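PDB 4TWB: ribose-phosphate pyrophosphokinase from Sulfolobus solfataricus, which catalyses the transfer of the pyrophosphoryl group of ATP to the 1-hydroxyl of ribose 5-phosphate, giving PRPP and AMP. Local coordinates for residues G6-G11 / T55-Q60; V25-K30 / S37-P42; I65-I70 / H111-V116; K81-V86 / T120-E125; G267-N272 / T280-Q285. One frame throughout, in Å; residues are numbered along the deposited sequence.

Contact 1: G6-G11 / T55-Q60; sequences GSATNG and TTDYPQ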
# COMPACT_ATOMS: atom_id res chain seq x y z
N GLY A 6 0.62 -15.03 6.42
CA GLY A 6 -0.02 -13.93 5.73
C GLY A 6 -0.25 -14.20 4.26
O GLY A 6 -0.19 -15.34 3.79
N SER A 7 -0.50 -13.12 3.52
CA SER A 7 -0.73 -13.19 2.08
C SER A 7 0.56 -13.35 1.29
O SER A 7 0.52 -13.64 0.09
CB SER A 7 -1.42 -11.91 1.62
OG SER A 7 -0.65 -10.77 1.96
N ALA A 8 1.69 -13.13 1.97
CA ALA A 8 3.00 -13.20 1.33
C ALA A 8 4.04 -13.89 2.22
O ALA A 8 4.80 -13.26 2.95
CB ALA A 8 3.48 -11.80 0.93
N THR A 9 4.02 -15.20 2.18
CA THR A 9 5.01 -16.03 2.82
C THR A 9 5.61 -16.71 1.62
O THR A 9 4.92 -16.90 0.61
CB THR A 9 4.35 -17.09 3.69
OG1 THR A 9 3.86 -18.15 2.85
CG2 THR A 9 3.19 -16.49 4.45
N ASN A 10 6.89 -17.07 1.66
CA ASN A 10 7.43 -17.74 0.48
C ASN A 10 7.73 -19.19 0.79
O ASN A 10 8.77 -19.73 0.43
CB ASN A 10 8.64 -17.00 -0.08
CG ASN A 10 8.27 -15.67 -0.69
OD1 ASN A 10 7.71 -15.61 -1.79
ND2 ASN A 10 8.58 -14.59 0.02
N GLY A 11 6.78 -19.82 1.48
CA GLY A 11 6.96 -21.17 1.97
C GLY A 11 7.47 -21.11 3.39
O GLY A 11 7.49 -22.11 4.10
N THR A 55 6.02 -11.32 4.43
CA THR A 55 7.12 -10.59 3.82
C THR A 55 6.52 -9.42 3.07
O THR A 55 5.34 -9.43 2.77
CB THR A 55 7.95 -11.47 2.87
OG1 THR A 55 9.21 -10.83 2.63
CG2 THR A 55 7.24 -11.66 1.56
N THR A 56 7.33 -8.41 2.78
CA THR A 56 6.81 -7.23 2.12
C THR A 56 7.54 -6.91 0.82
O THR A 56 7.73 -5.74 0.49
CB THR A 56 6.79 -6.00 3.06
OG1 THR A 56 8.12 -5.64 3.43
CG2 THR A 56 5.97 -6.30 4.31
N ASP A 57 7.92 -7.95 0.09
CA ASP A 57 8.42 -7.79 -1.28
C ASP A 57 7.33 -7.25 -2.22
O ASP A 57 6.20 -7.02 -1.80
CB ASP A 57 9.02 -9.10 -1.82
CG ASP A 57 8.01 -10.23 -1.88
OD1 ASP A 57 8.21 -11.16 -2.69
OD2 ASP A 57 7.03 -10.20 -1.12
N TYR A 58 7.66 -7.06 -3.50
CA TYR A 58 6.70 -6.51 -4.45
C TYR A 58 5.41 -7.33 -4.54
O TYR A 58 5.46 -8.55 -4.73
CB TYR A 58 7.31 -6.35 -5.85
CG TYR A 58 6.37 -5.68 -6.83
CD1 TYR A 58 6.39 -4.30 -7.01
CD2 TYR A 58 5.46 -6.42 -7.57
CE1 TYR A 58 5.54 -3.68 -7.90
CE2 TYR A 58 4.59 -5.82 -8.46
CZ TYR A 58 4.63 -4.45 -8.62
OH TYR A 58 3.75 -3.84 -9.51
N PRO A 59 4.24 -6.67 -4.43
CA PRO A 59 4.05 -5.23 -4.27
C PRO A 59 4.18 -4.78 -2.81
O PRO A 59 3.40 -5.23 -1.96
CB PRO A 59 2.60 -5.01 -4.72
CG PRO A 59 2.09 -6.37 -5.16
CD PRO A 59 2.96 -7.37 -4.51
N GLN A 60 5.13 -3.90 -2.54
CA GLN A 60 5.46 -3.52 -1.16
C GLN A 60 4.28 -2.84 -0.45
O GLN A 60 4.00 -3.13 0.71
CB GLN A 60 6.70 -2.62 -1.11
CG GLN A 60 7.96 -3.21 -1.75
CD GLN A 60 7.97 -3.06 -3.26
OE1 GLN A 60 6.92 -3.12 -3.92
NE2 GLN A 60 9.15 -2.85 -3.81

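Contact 2: V25-K30 / S37-P42; sequences VKVENK and SYIRVP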
# COMPACT_ATOMS: atom_id res chain seq x y z
N VAL A 25 -1.79 -21.87 10.68
CA VAL A 25 -3.07 -21.31 10.27
C VAL A 25 -2.87 -20.28 9.16
O VAL A 25 -2.19 -19.27 9.35
CB VAL A 25 -3.75 -20.62 11.46
CG1 VAL A 25 -4.88 -19.74 10.99
CG2 VAL A 25 -4.24 -21.67 12.45
N LYS A 26 -3.46 -20.54 7.99
CA LYS A 26 -3.32 -19.62 6.86
C LYS A 26 -4.41 -18.54 6.78
O LYS A 26 -5.60 -18.84 6.85
CB LYS A 26 -3.24 -20.40 5.53
CG LYS A 26 -1.92 -21.13 5.32
CD LYS A 26 -1.43 -20.95 3.89
CE LYS A 26 0.03 -21.37 3.75
NZ LYS A 26 0.71 -20.75 2.56
N VAL A 27 -3.98 -17.29 6.62
CA VAL A 27 -4.89 -16.16 6.44
C VAL A 27 -5.63 -16.23 5.09
O VAL A 27 -5.02 -16.42 4.04
CB VAL A 27 -4.15 -14.81 6.54
CG1 VAL A 27 -4.90 -13.73 5.78
CG2 VAL A 27 -3.97 -14.41 7.97
N GLU A 28 -6.94 -16.08 5.13
CA GLU A 28 -7.73 -16.02 3.91
C GLU A 28 -7.57 -14.62 3.32
O GLU A 28 -7.73 -13.61 4.01
CB GLU A 28 -9.21 -16.32 4.21
CG GLU A 28 -10.10 -16.44 2.98
CD GLU A 28 -11.58 -16.63 3.34
OE1 GLU A 28 -11.90 -16.88 4.53
OE2 GLU A 28 -12.42 -16.53 2.42
N ASN A 29 -7.23 -14.56 2.04
CA ASN A 29 -6.99 -13.26 1.44
C ASN A 29 -7.30 -13.24 -0.05
O ASN A 29 -6.89 -14.14 -0.79
CB ASN A 29 -5.55 -12.81 1.71
CG ASN A 29 -4.62 -13.08 0.56
OD1 ASN A 29 -3.98 -14.15 0.49
ND2 ASN A 29 -4.52 -12.12 -0.37
N LYS A 30 -8.06 -12.23 -0.48
CA LYS A 30 -8.38 -12.05 -1.90
C LYS A 30 -8.35 -10.57 -2.26
O LYS A 30 -8.26 -9.71 -1.39
CB LYS A 30 -9.75 -12.66 -2.25
CG LYS A 30 -10.86 -12.35 -1.25
CD LYS A 30 -12.26 -12.56 -1.87
CE LYS A 30 -13.38 -12.13 -0.90
NZ LYS A 30 -14.66 -11.80 -1.57
N SER A 37 -7.77 -4.98 -0.67
CA SER A 37 -7.47 -6.28 -0.10
C SER A 37 -8.54 -6.76 0.86
O SER A 37 -9.05 -5.98 1.66
CB SER A 37 -6.11 -6.26 0.60
OG SER A 37 -5.07 -6.42 -0.33
N TYR A 38 -8.86 -8.04 0.76
CA TYR A 38 -9.72 -8.72 1.72
C TYR A 38 -8.88 -9.59 2.64
O TYR A 38 -8.01 -10.32 2.19
CB TYR A 38 -10.76 -9.59 1.00
CG TYR A 38 -11.62 -10.39 1.94
CD1 TYR A 38 -12.65 -9.79 2.65
CD2 TYR A 38 -11.41 -11.75 2.11
CE1 TYR A 38 -13.45 -10.52 3.52
CE2 TYR A 38 -12.20 -12.50 2.98
CZ TYR A 38 -13.22 -11.88 3.68
OH TYR A 38 -14.01 -12.61 4.54
N ILE A 39 -9.16 -9.51 3.94
CA ILE A 39 -8.34 -10.18 4.94
C ILE A 39 -9.20 -10.84 6.02
O ILE A 39 -9.99 -10.17 6.68
CB ILE A 39 -7.39 -9.16 5.63
CG1 ILE A 39 -6.33 -8.67 4.64
CG2 ILE A 39 -6.75 -9.77 6.87
CD1 ILE A 39 -5.42 -9.75 4.14
N ARG A 40 -9.05 -12.15 6.19
CA ARG A 40 -9.75 -12.88 7.24
C ARG A 40 -8.85 -13.89 7.98
O ARG A 40 -8.18 -14.70 7.36
CB ARG A 40 -10.96 -13.61 6.66
CG ARG A 40 -11.93 -14.08 7.73
CD ARG A 40 -12.82 -15.19 7.21
NE ARG A 40 -13.65 -15.74 8.27
CZ ARG A 40 -14.63 -16.62 8.08
NH1 ARG A 40 -14.90 -17.06 6.86
NH2 ARG A 40 -15.33 -17.06 9.12
N VAL A 41 -8.86 -13.84 9.31
CA VAL A 41 -8.06 -14.75 10.13
C VAL A 41 -8.91 -15.90 10.66
O VAL A 41 -9.62 -15.75 11.66
CB VAL A 41 -7.45 -14.01 11.33
CG1 VAL A 41 -6.66 -14.98 12.19
CG2 VAL A 41 -6.58 -12.85 10.85
N PRO A 42 -8.79 -17.08 10.02
CA PRO A 42 -9.83 -18.12 9.98
C PRO A 42 -9.98 -19.02 11.20
O PRO A 42 -10.82 -19.93 11.17
CB PRO A 42 -9.42 -18.99 8.77
CG PRO A 42 -8.15 -18.36 8.21
CD PRO A 42 -7.58 -17.52 9.32

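Contact 3: I65-I70 / H111-V116; sequences IELFLI and HILSEV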
# COMPACT_ATOMS: atom_id res chain seq x y z
N ILE A 65 0.13 -2.91 3.71
CA ILE A 65 -1.19 -2.60 4.21
C ILE A 65 -1.86 -3.88 4.66
O ILE A 65 -2.52 -3.90 5.70
CB ILE A 65 -2.01 -1.74 3.21
CG1 ILE A 65 -1.76 -0.27 3.54
CG2 ILE A 65 -3.50 -2.01 3.35
CD1 ILE A 65 -1.97 0.65 2.39
N GLU A 66 -1.63 -4.96 3.92
CA GLU A 66 -2.11 -6.27 4.35
C GLU A 66 -1.50 -6.66 5.69
O GLU A 66 -2.18 -7.19 6.56
CB GLU A 66 -1.83 -7.33 3.29
CG GLU A 66 -2.89 -7.34 2.17
CD GLU A 66 -2.46 -8.13 0.95
OE1 GLU A 66 -3.29 -8.33 0.04
OE2 GLU A 66 -1.28 -8.54 0.89
N LEU A 67 -0.22 -6.37 5.87
CA LEU A 67 0.42 -6.63 7.15
C LEU A 67 -0.28 -5.86 8.26
O LEU A 67 -0.64 -6.45 9.28
CB LEU A 67 1.92 -6.30 7.11
CG LEU A 67 2.72 -6.31 8.41
CD1 LEU A 67 2.75 -7.68 9.04
CD2 LEU A 67 4.13 -5.83 8.16
N PHE A 68 -0.48 -4.56 8.06
CA PHE A 68 -1.16 -3.72 9.05
C PHE A 68 -2.53 -4.29 9.40
O PHE A 68 -2.89 -4.37 10.58
CB PHE A 68 -1.36 -2.29 8.55
CG PHE A 68 -0.10 -1.63 8.11
CD1 PHE A 68 1.10 -1.94 8.70
CD2 PHE A 68 -0.13 -0.66 7.12
CE1 PHE A 68 2.26 -1.31 8.31
CE2 PHE A 68 1.02 -0.03 6.72
CZ PHE A 68 2.23 -0.36 7.32
N LEU A 69 -3.30 -4.67 8.38
CA LEU A 69 -4.66 -5.17 8.58
C LEU A 69 -4.69 -6.49 9.35
O LEU A 69 -5.46 -6.64 10.30
CB LEU A 69 -5.35 -5.39 7.25
CG LEU A 69 -5.59 -4.14 6.41
CD1 LEU A 69 -6.38 -4.51 5.16
CD2 LEU A 69 -6.31 -3.10 7.25
N ILE A 70 -3.86 -7.44 8.91
CA ILE A 70 -3.74 -8.73 9.56
C ILE A 70 -3.30 -8.56 11.02
O ILE A 70 -3.83 -9.20 11.92
CB ILE A 70 -2.74 -9.63 8.83
CG1 ILE A 70 -3.25 -9.96 7.43
CG2 ILE A 70 -2.48 -10.91 9.64
CD1 ILE A 70 -2.21 -10.58 6.53
N HIS A 111 6.90 2.73 13.21
CA HIS A 111 5.97 3.29 14.18
C HIS A 111 4.59 2.69 13.97
O HIS A 111 3.90 2.37 14.93
CB HIS A 111 5.93 4.81 14.07
CG HIS A 111 7.10 5.49 14.72
ND1 HIS A 111 7.54 6.75 14.35
CD2 HIS A 111 7.94 5.08 15.70
CE1 HIS A 111 8.59 7.08 15.08
NE2 HIS A 111 8.85 6.09 15.91
N ILE A 112 4.19 2.53 12.72
CA ILE A 112 2.90 1.95 12.40
C ILE A 112 2.75 0.53 12.91
O ILE A 112 1.65 0.13 13.27
CB ILE A 112 2.63 1.94 10.88
CG1 ILE A 112 2.33 3.36 10.38
CG2 ILE A 112 1.47 1.00 10.52
CD1 ILE A 112 1.91 3.43 8.92
N LEU A 113 3.84 -0.24 12.92
CA LEU A 113 3.79 -1.62 13.38
C LEU A 113 3.63 -1.75 14.90
O LEU A 113 3.09 -2.75 15.37
CB LEU A 113 5.03 -2.39 12.94
CG LEU A 113 5.14 -2.78 11.47
CD1 LEU A 113 6.55 -3.26 11.16
CD2 LEU A 113 4.14 -3.87 11.13
N SER A 114 4.12 -0.78 15.65
CA SER A 114 3.97 -0.77 17.11
C SER A 114 2.50 -0.53 17.47
O SER A 114 1.87 -1.36 18.12
CB SER A 114 4.85 0.29 17.78
OG SER A 114 6.23 0.09 17.50
N GLU A 115 1.99 0.63 17.06
CA GLU A 115 0.55 0.84 16.90
C GLU A 115 0.18 -0.32 16.00
O GLU A 115 1.03 -0.80 15.27
CB GLU A 115 0.31 2.18 16.21
CG GLU A 115 -1.07 2.37 15.60
CD GLU A 115 -2.11 2.82 16.61
OE1 GLU A 115 -1.70 3.31 17.70
OE2 GLU A 115 -3.32 2.69 16.33
N VAL A 116 -1.05 -0.81 16.05
CA VAL A 116 -1.41 -1.96 15.20
C VAL A 116 -1.15 -3.29 15.90
O VAL A 116 -1.75 -4.31 15.55
CB VAL A 116 -0.73 -1.93 13.80
CG1 VAL A 116 -0.31 -3.32 13.37
CG2 VAL A 116 -1.64 -1.32 12.76

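Contact 4: K81-V86 / T120-E125; sequences KLTAIV and TLVVVE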
# COMPACT_ATOMS: atom_id res chain seq x y z
N LYS A 81 0.29 -12.52 22.28
CA LYS A 81 1.51 -11.87 21.83
C LYS A 81 1.58 -11.98 20.31
O LYS A 81 1.24 -13.02 19.73
CB LYS A 81 2.73 -12.55 22.45
CG LYS A 81 4.01 -11.74 22.42
CD LYS A 81 5.23 -12.65 22.54
CE LYS A 81 6.45 -11.90 23.03
NZ LYS A 81 7.59 -12.84 23.29
N LEU A 82 1.99 -10.89 19.67
CA LEU A 82 2.14 -10.90 18.22
C LEU A 82 3.62 -10.77 17.90
O LEU A 82 4.27 -9.79 18.29
CB LEU A 82 1.37 -9.75 17.57
CG LEU A 82 0.81 -10.01 16.17
CD1 LEU A 82 0.95 -8.75 15.33
CD2 LEU A 82 1.46 -11.20 15.47
N THR A 83 4.14 -11.77 17.20
CA THR A 83 5.48 -11.71 16.65
C THR A 83 5.37 -11.66 15.14
O THR A 83 4.86 -12.59 14.51
CB THR A 83 6.33 -12.92 17.06
OG1 THR A 83 6.60 -12.86 18.46
CG2 THR A 83 7.63 -12.92 16.28
N ALA A 84 5.83 -10.55 14.57
CA ALA A 84 5.76 -10.39 13.12
C ALA A 84 7.08 -10.76 12.50
O ALA A 84 8.10 -10.10 12.73
CB ALA A 84 5.40 -8.96 12.78
N ILE A 85 7.07 -11.84 11.73
CA ILE A 85 8.24 -12.26 10.99
C ILE A 85 8.11 -11.71 9.58
O ILE A 85 7.33 -12.21 8.77
CB ILE A 85 8.36 -13.80 10.95
CG1 ILE A 85 8.60 -14.37 12.35
CG2 ILE A 85 9.49 -14.24 10.00
CD1 ILE A 85 8.27 -15.85 12.45
N VAL A 86 8.83 -10.65 9.30
CA VAL A 86 8.80 -10.06 7.98
C VAL A 86 10.18 -10.19 7.36
O VAL A 86 11.09 -9.41 7.68
CB VAL A 86 8.22 -8.61 8.02
CG1 VAL A 86 8.07 -8.15 9.45
CG2 VAL A 86 9.03 -7.62 7.17
N THR A 120 6.82 -8.17 18.86
CA THR A 120 8.17 -8.54 18.50
C THR A 120 8.28 -8.56 16.99
O THR A 120 7.46 -9.18 16.31
CB THR A 120 8.54 -9.92 19.07
OG1 THR A 120 8.95 -9.78 20.44
CG2 THR A 120 9.67 -10.55 18.29
N LEU A 121 9.31 -7.89 16.48
CA LEU A 121 9.59 -7.83 15.05
C LEU A 121 10.85 -8.62 14.66
O LEU A 121 11.93 -8.41 15.23
CB LEU A 121 9.73 -6.37 14.62
CG LEU A 121 10.25 -6.04 13.23
CD1 LEU A 121 9.38 -6.67 12.17
CD2 LEU A 121 10.28 -4.53 13.04
N VAL A 122 10.70 -9.54 13.71
CA VAL A 122 11.80 -10.37 13.23
C VAL A 122 12.11 -10.07 11.78
O VAL A 122 11.25 -10.23 10.91
CB VAL A 122 11.47 -11.87 13.33
CG1 VAL A 122 12.64 -12.68 12.86
CG2 VAL A 122 11.12 -12.24 14.75
N VAL A 123 13.33 -9.63 11.49
CA VAL A 123 13.71 -9.24 10.13
C VAL A 123 14.99 -9.92 9.68
O VAL A 123 15.92 -10.11 10.47
CB VAL A 123 13.93 -7.72 10.03
CG1 VAL A 123 14.16 -7.33 8.60
CG2 VAL A 123 12.72 -6.98 10.57
N VAL A 124 15.06 -10.30 8.41
CA VAL A 124 16.27 -10.89 7.86
C VAL A 124 17.08 -9.81 7.11
O VAL A 124 16.53 -9.09 6.28
CB VAL A 124 15.93 -12.06 6.94
CG1 VAL A 124 17.21 -12.69 6.38
CG2 VAL A 124 15.12 -13.09 7.69
N GLU A 125 18.37 -9.72 7.40
CA GLU A 125 19.25 -8.71 6.79
C GLU A 125 18.57 -7.38 6.52
O GLU A 125 18.37 -7.00 5.36
CB GLU A 125 19.92 -9.20 5.49
CG GLU A 125 21.08 -10.13 5.66
CD GLU A 125 22.20 -9.55 6.48
OE1 GLU A 125 22.98 -8.72 5.95
OE2 GLU A 125 22.32 -9.95 7.65

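Contact 5: G267-N272 / T280-Q285; sequences GTNTIN and TIDVSQ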
# COMPACT_ATOMS: atom_id res chain seq x y z
N GLY A 267 20.42 -16.36 -4.05
CA GLY A 267 19.54 -15.56 -3.22
C GLY A 267 18.80 -16.41 -2.21
O GLY A 267 19.11 -17.60 -2.04
N THR A 268 17.83 -15.81 -1.53
CA THR A 268 17.04 -16.51 -0.53
C THR A 268 15.55 -16.24 -0.73
O THR A 268 15.16 -15.37 -1.53
CB THR A 268 17.40 -16.08 0.91
OG1 THR A 268 16.62 -14.95 1.29
CG2 THR A 268 18.85 -15.72 1.01
N ASN A 269 14.74 -16.95 0.04
CA ASN A 269 13.30 -16.84 -0.06
C ASN A 269 12.69 -15.79 0.87
O ASN A 269 11.57 -15.96 1.36
CB ASN A 269 12.64 -18.21 0.12
CG ASN A 269 12.88 -18.82 1.50
OD1 ASN A 269 13.78 -18.41 2.22
ND2 ASN A 269 12.05 -19.80 1.87
N THR A 270 13.41 -14.70 1.11
CA THR A 270 12.78 -13.54 1.72
C THR A 270 11.96 -12.87 0.62
O THR A 270 11.06 -12.10 0.90
CB THR A 270 13.80 -12.54 2.27
OG1 THR A 270 14.64 -12.09 1.21
CG2 THR A 270 14.65 -13.17 3.36
N ILE A 271 12.30 -13.19 -0.62
CA ILE A 271 11.65 -12.64 -1.81
C ILE A 271 11.10 -13.79 -2.65
O ILE A 271 11.47 -14.95 -2.44
CB ILE A 271 12.68 -11.87 -2.67
CG1 ILE A 271 13.34 -10.78 -1.84
CG2 ILE A 271 12.05 -11.27 -3.89
CD1 ILE A 271 12.37 -9.96 -1.09
N ASN A 272 10.21 -13.48 -3.60
CA ASN A 272 9.75 -14.46 -4.58
C ASN A 272 10.59 -14.42 -5.87
O ASN A 272 10.90 -13.33 -6.35
CB ASN A 272 8.28 -14.18 -4.88
CG ASN A 272 7.63 -15.28 -5.69
OD1 ASN A 272 8.10 -16.43 -5.70
ND2 ASN A 272 6.54 -14.94 -6.37
N THR A 280 18.23 -20.73 -4.76
CA THR A 280 17.42 -20.13 -3.71
C THR A 280 17.57 -20.84 -2.39
O THR A 280 17.17 -21.99 -2.25
CB THR A 280 15.92 -20.12 -4.08
OG1 THR A 280 15.70 -19.32 -5.25
CG2 THR A 280 15.10 -19.56 -2.93
N ILE A 281 18.16 -20.15 -1.42
CA ILE A 281 18.30 -20.69 -0.07
C ILE A 281 17.04 -20.42 0.74
O ILE A 281 16.57 -19.29 0.79
CB ILE A 281 19.48 -20.04 0.66
CG1 ILE A 281 20.79 -20.29 -0.11
CG2 ILE A 281 19.57 -20.54 2.08
CD1 ILE A 281 22.01 -19.59 0.48
N ASP A 282 16.49 -21.46 1.36
CA ASP A 282 15.36 -21.30 2.27
C ASP A 282 15.91 -20.96 3.65
O ASP A 282 16.52 -21.79 4.32
CB ASP A 282 14.51 -22.58 2.29
CG ASP A 282 13.50 -22.61 3.43
OD1 ASP A 282 13.34 -21.59 4.13
OD2 ASP A 282 12.87 -23.68 3.61
N VAL A 283 15.72 -19.72 4.07
CA VAL A 283 16.33 -19.21 5.29
C VAL A 283 15.47 -19.43 6.53
O VAL A 283 15.74 -18.84 7.58
CB VAL A 283 16.61 -17.70 5.19
CG1 VAL A 283 17.73 -17.44 4.20
CG2 VAL A 283 15.33 -16.93 4.79
N SER A 284 14.44 -20.28 6.41
CA SER A 284 13.59 -20.59 7.57
C SER A 284 14.42 -21.13 8.74
O SER A 284 14.21 -20.77 9.89
CB SER A 284 12.53 -21.61 7.18
OG SER A 284 11.86 -21.20 6.02
N GLN A 285 15.37 -22.01 8.43
CA GLN A 285 16.25 -22.57 9.45
C GLN A 285 16.98 -21.48 10.26
O GLN A 285 17.09 -21.56 11.48
CB GLN A 285 17.24 -23.56 8.82
CG GLN A 285 17.91 -24.48 9.82
CD GLN A 285 16.92 -25.21 10.73
OE1 GLN A 285 16.21 -26.13 10.29
NE2 GLN A 285 16.87 -24.81 12.01

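Contact 1: G6-G11 / T55-Q60
A8 makes the one hydrogen bond of the contact. Its carbonyl O accepts from T55 N at 2.7 Å. The bond is almost straight, with 174° at the hydrogen, and the donor comes in nearly along the C=O axis. The A8 methyl then lies beside T55 as well. Its CB is 3.5 Å from T55 O and 3.8 Å from T55 CG2, and it faces the D57 carboxylate more loosely. T55 CG2 in turn rests against A8 O, so A8 meets T55 through both backbone and side chain.

The two loops follow strands 2-5 and 49-53, which are parallel neighbours in the sheet of the N-terminal, phosphoribosyltransferase-like domain. Each loop leads into a helix, 12-20 after G11 and 60-76 after P59. The contact therefore ties two strand-to-helix loops together at the C-terminal ends of neighbouring parallel strands.

Further along, N10 has CG anti to its own carbonyl carbon, beside the backbone N (chi1 -69°). The amide end comes close to the other loop, although the CB bond runs past it. N10 ND2 packs on the T55 methyl, 3.6 Å from CG2, and the two side chains cross at about a right angle. D57 OD1 is farther away, 4.4 Å from N10 ND2. Two polar ends of the second loop reach the C-terminal half of the chain: T55 OG1 is hydrogen-bonded to T270 O, and D57 OD1 to N272 N.

Contact 2: V25-K30 / S37-P42
E28 and R40 form a hydrogen-bonded pair in an antiparallel beta hairpin of strands 24-31 and 37-40. E28 N donates to R40 O at 2.9 Å, and R40 N returns a bond to E28 O. K30 and Y38 make the next hydrogen-bonded pair. N29 and I39 lie between them as a non-hydrogen-bonded pair, with their side chains on the other face. The connection between the strands carries F32, D34 and E36 of the AMP pocket.

The E28 side chain runs out between R40 and Y38. CB lies 3.7 Å from R40 O. CG is anti to the backbone N (chi1 -173°), and the chain stays extended to the carboxylate. There the oxygens part. OE1 packs on the aliphatic part of R40, 3.3 Å from CD, and makes a long salt bridge of 3.8 Å to NH1. OE2 comes to the rim of the Y38 ring, near its plane, 4.1 Å from CE2. The carboxylate is turned 74° from the ring.

R40 NH2 has a second acidic partner in D100 of the second subunit. Y38 OH is hydrogen-bonded to E102 of that subunit, and the backbone of I39 and V41 bonds to it too. The hairpin is thus part of the dimer interface.

K30 covers one face of Y38. Its CE makes a CH-pi contact 4.0 Å from the ring centroid, and NZ follows in a cation-pi contact at 5.0 Å, 13° off the ring normal.

Contact 3: I65-I70 / H111-V116
F68 and I112 carry the aromatic part of this contact between helices 60-76 and 105-114 of the N-terminal, phosphoribosyltransferase-like domain. The I112 methyl CG2 sits over one face of the F68 ring in a CH-pi contact, 3.5 Å from the centroid and 19° off the normal. It is shifted toward the CE1 side of the ring. I112 CD1 touches the far part of the ring more loosely, 4.1 Å from F68 CZ. The two side chains cross at about a right angle. F68 CG is anti to its carbonyl carbon, beside the backbone N (chi1 -54°), and the ring comes nearer to helix 105-114 than CB does.

Purely aliphatic contacts lie beside the ring. L67 CD2 meets L113 CD2 at 3.6 Å, also at about a right angle. The same L113 methyl reaches the edge of the F68 ring, 4.2 Å from CE1, and so touches both L67 and F68. V116 turns both methyls back toward the F68 backbone. Its CG1 is 3.9 Å from F68 O, and its CG2 is 4.3 Å from F68 CB.

No hydrogen bond joins the two segments. The touching residues are all buried, and side-chain packing holds the helices together.

V116 also rests on A71 and E72, one turn further along helix 60-76. L67 and I70 of that helix pack on L52 of strand 49-53, while I70 also reaches I39 of strand 37-40. The second subunit comes in beside the pair: L69 packs on its T108, and I65 on its L64.

Contact 4: K81-V86 / T120-E125
T120 O is met by two groups of strand 81-86. A84 N donates to it at 2.7 Å, and the T83 CA-H points at the same oxygen, with CA at 3.2 Å. A84 O serves strand 120-124 similarly. It accepts from V122 N at 2.8 Å, with 172° at the hydrogen, and the CA-H of L121 makes a longer contact with it. Bonds from T120 N to L82 O and from V86 N to V122 O complete the parallel pairing.

The strands are the two arms of a beta-alpha-beta crossover through helix 105-114. They are neighbours in the sheet of the N-terminal domain.

T83, I85, T120 and V122 share one face. T83 and T120 lie side by side and point the same way, with their CG2 methyls 3.7 Å apart. I85 CG1 packs on V122 CB at 3.9 Å. A84, V86 and L121 are on the other face. There V86 CG1 meets L121 CD1, and the two side chains cross.

T120 OG1 makes a weak hydrogen bond to E138. Across the strands, then, backbone amides supply the polar bonds, while the side chains add van der Waals contacts and no hydrogen bond, as expected for the buried middle of a sheet.

Contact 5: G267-N272 / T280-Q285
N269 has CG between its backbone N and carbonyl carbon (chi1 63°), while D282 has CG anti to its N (chi1 167°), and the two polar ends meet. They lie just beyond the parallel strands 262-268 and 279-281, at one edge of the sheet of the phosphoribosyltransferase domain. Here I281 N donates to G267 O at 2.8 Å, and N269 N to I281 O.

The N269 amide carries the pairing past the strand ends. Its OD1 accepts from V283 N at 3.0 Å, with 163° at the hydrogen and the donor tilted from the amide plane. Its ND2 gives a weak bond to D282 OD1 at 3.2 Å. V283 is the N-cap residue of helix 284-289, so the asparagine holds the chain where it turns into the helix. D282 OD1 also accepts from S284 N, from above the carboxylate plane, in an Asx turn.

T268 OG1 makes an ST turn by accepting from T270 N. It also bonds to I245 O, and T270 OG1 bonds to H246 ND1.

V283 fills the corner between these groups. Its CG1 packs on T268 CB at 3.6 Å, and its CG2 lies 3.3 Å from N269 OD1.

In the fold
Contacts 1 to 4 build the N-terminal half, and contact 5 belongs to the six-stranded sheet of the C-terminal half. Contacts 2 and 4 lie in the same seven-stranded sheet, with centres about 19 Å apart. Contact 1 joins loops that follow two strands between them. Along the chain, contact 2 falls between the segments of contact 1, while those of contacts 3 and 4 alternate. E66 of helix 60-76 links three contacts, reaching S7 of contact 1 and S37 of contact 2. Contacts 1 and 5, about 12 Å apart between centres, join the two halves of the subunit. Contacts 1, 2 and 3 also touch the second subunit, so the hairpin and helix contacts face the dimer partner.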